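Local coordinates for pectate lyase (Cellvibrio cellulosa, PDB 1GXM), which cleaves polygalacturonic acid (pectate) by anti-beta-elimination, the chain here being the catalytic module of a family 10 polysaccharide lyase, at residues A[108-111]-A[115-118]; A[128-133]-A[175-180]. All blocks are in the same frame, centred on the assembly; numbering follows the deposited sequence.

Contact 1 of 2, residues A[108-111]-A[115-118]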
ATOM      1  N   ASN A 108      11.026 -13.268   2.267  1.00 12.37           N
ATOM      2  CA  ASN A 108      11.158 -14.339   1.281  1.00 12.67           C
ATOM      3  C   ASN A 108      10.461 -14.024  -0.023  1.00 11.64           C
ATOM      4  O   ASN A 108      10.913 -14.425  -1.096  1.00 12.49           O
ATOM      5  CB  ASN A 108      10.618 -15.655   1.796  1.00 12.79           C
ATOM      6  CG  ASN A 108      11.543 -16.320   2.772  1.00 14.35           C
ATOM      7  OD1 ASN A 108      12.752 -16.030   2.815  1.00 16.33           O
ATOM      8  ND2 ASN A 108      10.991 -17.229   3.568  1.00 15.66           N
ATOM      9  N   SER A 109       9.353 -13.277   0.075  1.00 11.45           N
ATOM     10  CA  SER A 109       8.589 -12.911  -1.116  1.00 10.92           C
ATOM     11  C   SER A 109       9.259 -11.864  -1.970  1.00 10.60           C
ATOM     12  O   SER A 109       8.881 -11.669  -3.107  1.00 11.50           O
ATOM     13  CB  SER A 109       7.217 -12.417  -0.713  1.00 11.34           C
ATOM     14  OG  SER A 109       7.233 -11.069  -0.294  1.00 11.58           O
ATOM     15  N   GLN A 110      10.250 -11.185  -1.414  1.00 10.89           N
ATOM     16  CA  GLN A 110      10.831 -10.039  -2.063  1.00 11.38           C
ATOM     17  C   GLN A 110      11.742 -10.438  -3.211  1.00 11.51           C
ATOM     18  O   GLN A 110      12.616 -11.285  -3.065  1.00 12.98           O
ATOM     19  CB  GLN A 110      11.585  -9.179  -1.055  1.00 11.37           C
ATOM     20  CG  GLN A 110      11.990  -7.836  -1.590  1.00 11.42           C
ATOM     21  CD  GLN A 110      12.574  -6.963  -0.519  1.00 11.16           C
ATOM     22  OE1 GLN A 110      13.414  -7.404   0.269  1.00 12.87           O
ATOM     23  NE2 GLN A 110      12.138  -5.708  -0.473  1.00 10.26           N
ATOM     24  N   TYR A 111      11.541  -9.832  -4.359  1.00 11.65           N
ATOM     25  CA  TYR A 111      12.422 -10.040  -5.470  1.00 11.59           C
ATOM     26  C   TYR A 111      13.776  -9.387  -5.221  1.00 12.45           C
ATOM     27  O   TYR A 111      13.897  -8.523  -4.378  1.00 12.02           O
ATOM     28  CB  TYR A 111      11.839  -9.442  -6.731  1.00 12.08           C
ATOM     29  CG  TYR A 111      10.609 -10.090  -7.302  1.00 10.71           C
ATOM     30  CD1 TYR A 111       9.339  -9.747  -6.867  1.00 10.30           C
ATOM     31  CD2 TYR A 111      10.711 -10.955  -8.372  1.00 11.33           C
ATOM     32  CE1 TYR A 111       8.212 -10.273  -7.462  1.00  9.41           C
ATOM     33  CE2 TYR A 111       9.593 -11.491  -8.955  1.00 11.15           C
ATOM     34  CZ  TYR A 111       8.340 -11.126  -8.506  1.00 10.52           C
ATOM     35  OH  TYR A 111       7.246 -11.652  -9.117  1.00 11.26           O
ATOM     36  N   ALA A 115      11.007  -5.490  -5.123  1.00  9.75           N
ATOM     37  CA  ALA A 115       9.574  -5.591  -5.346  1.00  9.33           C
ATOM     38  C   ALA A 115       8.965  -6.623  -4.414  1.00  9.33           C
ATOM     39  O   ALA A 115       9.550  -7.679  -4.170  1.00  9.59           O
ATOM     40  CB  ALA A 115       9.318  -5.999  -6.750  1.00  9.74           C
ATOM     41  N   LEU A 116       7.756  -6.347  -3.944  1.00  9.43           N
ATOM     42  CA  LEU A 116       6.936  -7.324  -3.234  1.00  9.65           C
ATOM     43  C   LEU A 116       5.736  -7.692  -4.081  1.00  9.03           C
ATOM     44  O   LEU A 116       4.989  -6.814  -4.512  1.00  9.59           O
ATOM     45  CB  LEU A 116       6.439  -6.775  -1.898  1.00  9.90           C
ATOM     46  CG  LEU A 116       7.550  -6.381  -0.917  1.00 10.82           C
ATOM     47  CD1 LEU A 116       6.956  -5.870   0.358  1.00 11.65           C
ATOM     48  CD2 LEU A 116       8.392  -7.556  -0.592  1.00 12.67           C
ATOM     49  N   PRO A 117       5.528  -8.981  -4.306  1.00  8.95           N
ATOM     50  CA  PRO A 117       4.383  -9.456  -5.073  1.00  9.23           C
ATOM     51  C   PRO A 117       3.137  -9.490  -4.229  1.00  8.98           C
ATOM     52  O   PRO A 117       3.171  -9.441  -3.010  1.00  9.74           O
ATOM     53  CB  PRO A 117       4.800 -10.870  -5.443  1.00  9.34           C
ATOM     54  CG  PRO A 117       5.603 -11.308  -4.281  1.00  9.91           C
ATOM     55  CD  PRO A 117       6.378 -10.100  -3.851  1.00  8.92           C
ATOM     56  N   GLN A 118       2.004  -9.577  -4.893  1.00  8.89           N
ATOM     57  CA  GLN A 118       0.730  -9.664  -4.218  1.00  8.94           C
ATOM     58  C   GLN A 118       0.529 -10.994  -3.502  1.00  9.11           C
ATOM     59  O   GLN A 118      -0.034 -11.032  -2.429  1.00  9.02           O
ATOM     60  CB  GLN A 118      -0.392  -9.427  -5.208  1.00  9.79           C
ATOM     61  CG  GLN A 118      -1.732  -9.207  -4.564  1.00 10.06           C
ATOM     62  CD  GLN A 118      -2.853  -9.065  -5.582  1.00 10.99           C
ATOM     63  OE1 GLN A 118      -3.596  -8.062  -5.582  1.00 14.32           O
ATOM     64  NE2 GLN A 118      -3.001 -10.046  -6.416  1.00  9.24           N
TER
HETATM   65  O   HOH W   1       4.565 -10.034  -0.524  1.00 14.80           O
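The ring of Tyr111 overlaps Ala115 and Pro117, its CD1 touching Ala115 CB at 3.7 Å and its CE1 coming obliquely to Pro117 CB at 4.0 Å. With CG anti to the carbonyl carbon (chi1 -68°), the ring extends along the returning chain, and Ala115 O meets its edge in the ring plane. The same oxygen accepts the backbone bond that closes this short loop: Tyr111 N lies 2.9 Å from Ala115 O, nearly straight at 160°, in the carbonyl plane. A CA-H...O contact from Gln110 CA, 3.4 Å from Ala115 O, adds a second and weaker approach. Further along, Leu116 CD2 is received by Gln110 CB at 3.6 Å and also touches Ser109 OG, while Pro117 CD presses on Ser109 O at 3.0 Å. Ser109 OG bonds back to Leu106 O, and it also accepts a bond from a water that donates to Pro117 O as well, linking Ser109 to Pro117 through one molecule. The Gln110 amide reaches Gly114 O and Ala170 O through NE2, and Tyr111 OH bonds to Asp128 O and to a bound glycerol, probably from the crystallisation liquor. The arrangement illustrates a tight, bonded chain reversal: the loop after helix 93-109 folds back on Ser109, Gln110 and Tyr111 before reaching strand 119-120. Leu116 packs on Met137, Ala140 and Leu141 of helix 136-148, Gln110 touches Lys173 of helix 161-181, and Ala115 touches both strand 130-131 and Tyr177 of that helix.

Contact 2 of 2, residues A[128-133]-A[175-180]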
ATOM      1  N   ASP A 128       2.039 -11.412  -9.585  1.00  8.71           N
ATOM      2  CA  ASP A 128       3.495 -11.485  -9.435  1.00  8.76           C
ATOM      3  C   ASP A 128       4.144 -10.107  -9.446  1.00  9.37           C
ATOM      4  O   ASP A 128       5.302  -9.965  -9.062  1.00  9.69           O
ATOM      5  CB  ASP A 128       4.111 -12.276 -10.592  1.00 10.14           C
ATOM      6  CG  ASP A 128       3.806 -13.733 -10.559  1.00 11.38           C
ATOM      7  OD1 ASP A 128       3.076 -14.220  -9.667  1.00 10.98           O
ATOM      8  OD2 ASP A 128       4.266 -14.453 -11.474  1.00 14.11           O
ATOM      9  N   HIS A 129       3.435  -9.103  -9.960  1.00  9.51           N
ATOM     10  CA  HIS A 129       4.009  -7.782 -10.088  1.00  8.99           C
ATOM     11  C   HIS A 129       4.289  -7.167  -8.731  1.00  8.37           C
ATOM     12  O   HIS A 129       3.691  -7.558  -7.733  1.00  8.91           O
ATOM     13  CB  HIS A 129       3.099  -6.843 -10.868  1.00  9.28           C
ATOM     14  CG  HIS A 129       2.906  -7.229 -12.293  1.00 10.04           C
ATOM     15  ND1 HIS A 129       3.927  -7.723 -13.079  1.00 11.66           N
ATOM     16  CD2 HIS A 129       1.805  -7.189 -13.075  1.00 11.23           C
ATOM     17  CE1 HIS A 129       3.451  -7.967 -14.286  1.00 11.81           C
ATOM     18  NE2 HIS A 129       2.170  -7.643 -14.314  1.00 12.26           N
ATOM     19  N   ALA A 130       5.199  -6.199  -8.698  1.00  8.70           N
ATOM     20  CA  ALA A 130       5.333  -5.318  -7.549  1.00  8.47           C
ATOM     21  C   ALA A 130       3.965  -4.678  -7.336  1.00  8.29           C
ATOM     22  O   ALA A 130       3.443  -3.987  -8.212  1.00  9.57           O
ATOM     23  CB  ALA A 130       6.370  -4.239  -7.821  1.00  8.86           C
ATOM     24  N   THR A 131       3.374  -4.921  -6.173  1.00  8.20           N
ATOM     25  CA  THR A 131       1.960  -4.614  -5.957  1.00  8.71           C
ATOM     26  C   THR A 131       1.791  -3.510  -4.957  1.00  8.50           C
ATOM     27  O   THR A 131       1.848  -3.714  -3.762  1.00  8.99           O
ATOM     28  CB  THR A 131       1.239  -5.847  -5.505  1.00  9.35           C
ATOM     29  OG1 THR A 131       1.339  -6.817  -6.546  1.00 10.83           O
ATOM     30  CG2 THR A 131      -0.260  -5.564  -5.358  1.00 10.62           C
ATOM     31  N   PHE A 132       1.555  -2.316  -5.470  1.00  8.10           N
ATOM     32  CA  PHE A 132       1.201  -1.202  -4.617  1.00  8.52           C
ATOM     33  C   PHE A 132      -0.271  -1.188  -4.287  1.00  8.80           C
ATOM     34  O   PHE A 132      -0.669  -0.621  -3.294  1.00  9.46           O
ATOM     35  CB  PHE A 132       1.621   0.121  -5.240  1.00  8.17           C
ATOM     36  CG  PHE A 132       3.094   0.228  -5.444  1.00  8.02           C
ATOM     37  CD1 PHE A 132       3.948   0.207  -4.366  1.00  8.03           C
ATOM     38  CD2 PHE A 132       3.650   0.334  -6.704  1.00  9.37           C
ATOM     39  CE1 PHE A 132       5.302   0.304  -4.533  1.00  8.86           C
ATOM     40  CE2 PHE A 132       5.005   0.416  -6.867  1.00 10.78           C
ATOM     41  CZ  PHE A 132       5.827   0.414  -5.786  1.00 10.10           C
ATOM     42  N   ASN A 133      -1.061  -1.871  -5.095  1.00  9.34           N
ATOM     43  CA  ASN A 133      -2.483  -2.018  -4.906  1.00  9.88           C
ATOM     44  C   ASN A 133      -2.843  -2.333  -3.483  1.00 10.36           C
ATOM     45  O   ASN A 133      -2.220  -3.164  -2.843  1.00 10.11           O
ATOM     46  CB  ASN A 133      -2.991  -3.147  -5.797  1.00 10.65           C
ATOM     47  CG  ASN A 133      -4.474  -3.132  -5.943  1.00 13.48           C
ATOM     48  OD1 ASN A 133      -5.024  -2.238  -6.575  1.00 17.73           O
ATOM     49  ND2 ASN A 133      -5.141  -4.116  -5.381  1.00 14.87           N
ATOM     50  N   THR A 175      12.769   0.349  -0.884  1.00  9.98           N
ATOM     51  CA  THR A 175      12.899   1.765  -1.157  1.00 10.01           C
ATOM     52  C   THR A 175      13.563   1.999  -2.494  1.00  9.66           C
ATOM     53  O   THR A 175      13.139   2.843  -3.270  1.00  9.85           O
ATOM     54  CB  THR A 175      13.699   2.433  -0.043  1.00 10.68           C
ATOM     55  OG1 THR A 175      12.994   2.307   1.191  1.00 12.86           O
ATOM     56  CG2 THR A 175      13.794   3.921  -0.274  1.00 11.49           C
ATOM     57  N   ASP A 176      14.644   1.272  -2.748  1.00  9.89           N
ATOM     58  CA  ASP A 176      15.335   1.345  -4.011  1.00 10.99           C
ATOM     59  C   ASP A 176      14.362   1.057  -5.150  1.00  9.72           C
ATOM     60  O   ASP A 176      14.353   1.752  -6.159  1.00 10.48           O
ATOM     61  CB  ASP A 176      16.510   0.373  -4.007  1.00 11.83           C
ATOM     62  CG  ASP A 176      17.375   0.518  -5.212  1.00 13.46           C
ATOM     63  OD1 ASP A 176      18.108   1.525  -5.295  1.00 17.16           O
ATOM     64  OD2 ASP A 176      17.360  -0.324  -6.127  1.00 15.41           O
ATOM     65  N   TYR A 177      13.570  -0.014  -4.999  1.00  9.60           N
ATOM     66  CA  TYR A 177      12.569  -0.341  -6.002  1.00  9.41           C
ATOM     67  C   TYR A 177      11.629   0.836  -6.287  1.00  9.08           C
ATOM     68  O   TYR A 177      11.374   1.206  -7.425  1.00  8.93           O
ATOM     69  CB  TYR A 177      11.753  -1.590  -5.591  1.00  9.25           C
ATOM     70  CG  TYR A 177      10.811  -1.945  -6.684  1.00  8.79           C
ATOM     71  CD1 TYR A 177       9.555  -1.351  -6.763  1.00  9.63           C
ATOM     72  CD2 TYR A 177      11.200  -2.789  -7.705  1.00  9.41           C
ATOM     73  CE1 TYR A 177       8.745  -1.591  -7.799  1.00 10.10           C
ATOM     74  CE2 TYR A 177      10.385  -3.042  -8.753  1.00  9.28           C
ATOM     75  CZ  TYR A 177       9.137  -2.435  -8.802  1.00  9.13           C
ATOM     76  OH  TYR A 177       8.311  -2.647  -9.877  1.00  9.74           O
ATOM     77  N   ILE A 178      11.085   1.385  -5.220  1.00  8.75           N
ATOM     78  CA  ILE A 178      10.134   2.477  -5.319  1.00  8.81           C
ATOM     79  C   ILE A 178      10.743   3.668  -6.051  1.00  8.97           C
ATOM     80  O   ILE A 178      10.135   4.249  -6.923  1.00  8.82           O
ATOM     81  CB  ILE A 178       9.627   2.853  -3.926  1.00  8.35           C
ATOM     82  CG1 ILE A 178       8.657   1.770  -3.438  1.00  9.12           C
ATOM     83  CG2 ILE A 178       8.966   4.212  -3.930  1.00  9.89           C
ATOM     84  CD1 ILE A 178       8.369   1.855  -1.999  1.00  9.07           C
ATOM     85  N   LEU A 179      11.981   3.983  -5.726  1.00  8.58           N
ATOM     86  CA  LEU A 179      12.645   5.106  -6.357  1.00  9.47           C
ATOM     87  C   LEU A 179      12.874   4.850  -7.845  1.00  9.85           C
ATOM     88  O   LEU A 179      12.682   5.745  -8.659  1.00 11.98           O
ATOM     89  CB  LEU A 179      13.966   5.398  -5.671  1.00  9.77           C
ATOM     90  CG  LEU A 179      13.868   5.916  -4.248  1.00 10.37           C
ATOM     91  CD1 LEU A 179      15.251   5.961  -3.609  1.00 11.85           C
ATOM     92  CD2 LEU A 179      13.173   7.273  -4.171  1.00 12.48           C
ATOM     93  N   LYS A 180      13.258   3.624  -8.202  1.00 10.46           N
ATOM     94  CA  LYS A 180      13.471   3.267  -9.604  1.00 11.26           C
ATOM     95  C   LYS A 180      12.158   3.197 -10.384  1.00 11.05           C
ATOM     96  O   LYS A 180      12.113   3.463 -11.580  1.00 13.15           O
ATOM     97  CB  LYS A 180      14.220   1.953  -9.709  1.00 12.06           C
ATOM     98  CG  LYS A 180      15.690   2.108  -9.473  1.00 14.63           C
ATOM     99  CD  LYS A 180      16.367   0.766  -9.459  1.00 17.79           C
ATOM    100  CE  LYS A 180      17.878   0.925  -9.445  1.00 20.85           C
ATOM    101  NZ  LYS A 180      18.306   1.699  -8.274  1.00 23.53           N
TER
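Ala130 begins the contact in strand 130-131, half of a two-stranded antiparallel ribbon with 195-196 that packs against helix 161-181, consistent with the helical (alpha/alpha) toroid core of family 10 lyases. Its methyl group points at the hydroxyl end of Tyr177, with Ala130 CB 3.2 Å from Tyr177 OH and 3.4 Å from Tyr177 CZ. The tyrosine is carried there by a first torsion that sets CG anti to the backbone N (chi1 -176°), and its OH is bonded to Gly197 O, which fixes the end of the ring beside the ribbon. Thr131 turns away from the helix; its OG1 bonds back to His129 O at 2.7 Å, with the donor above the carbonyl plane rather than on a lone pair. Phe132 then brings its ring back toward the helix. Its CZ comes within 4.1 Å of the edge of the Tyr177 ring at CE1, and the ring also meets Trp192, their planes at about 60°, Val222 of helix 219-226 and Met137 of helix 136-148. Across this apolar junction, Ile178 meets the phenylalanine at the ring edge, close to its plane: Ile178 CG1 lies 3.8 Å from Phe132 CE1.

After the earlier helices 20-28, 37-42 and 77-90, the chain enters helix 93-109, and contact 1 closes the loop that follows it across a three-residue gap. The chain continues through strand 119-120 to strand 130-131, where contact 2 opens; it closes 41 residues later, mostly helix, on helix 161-181. The two are therefore in series, neither nesting nor crossing, although their centres lie only about 9 Å apart. Direct links join them: Leu116 O to Thr131 N at 3.0 Å, a probable hydrogen bond, and Ala115 CB packed on Ala130 CB at 3.6 Å. A local reversal thus meets a long-range closure, tying helix 93-109 to helix 161-181 through the strand.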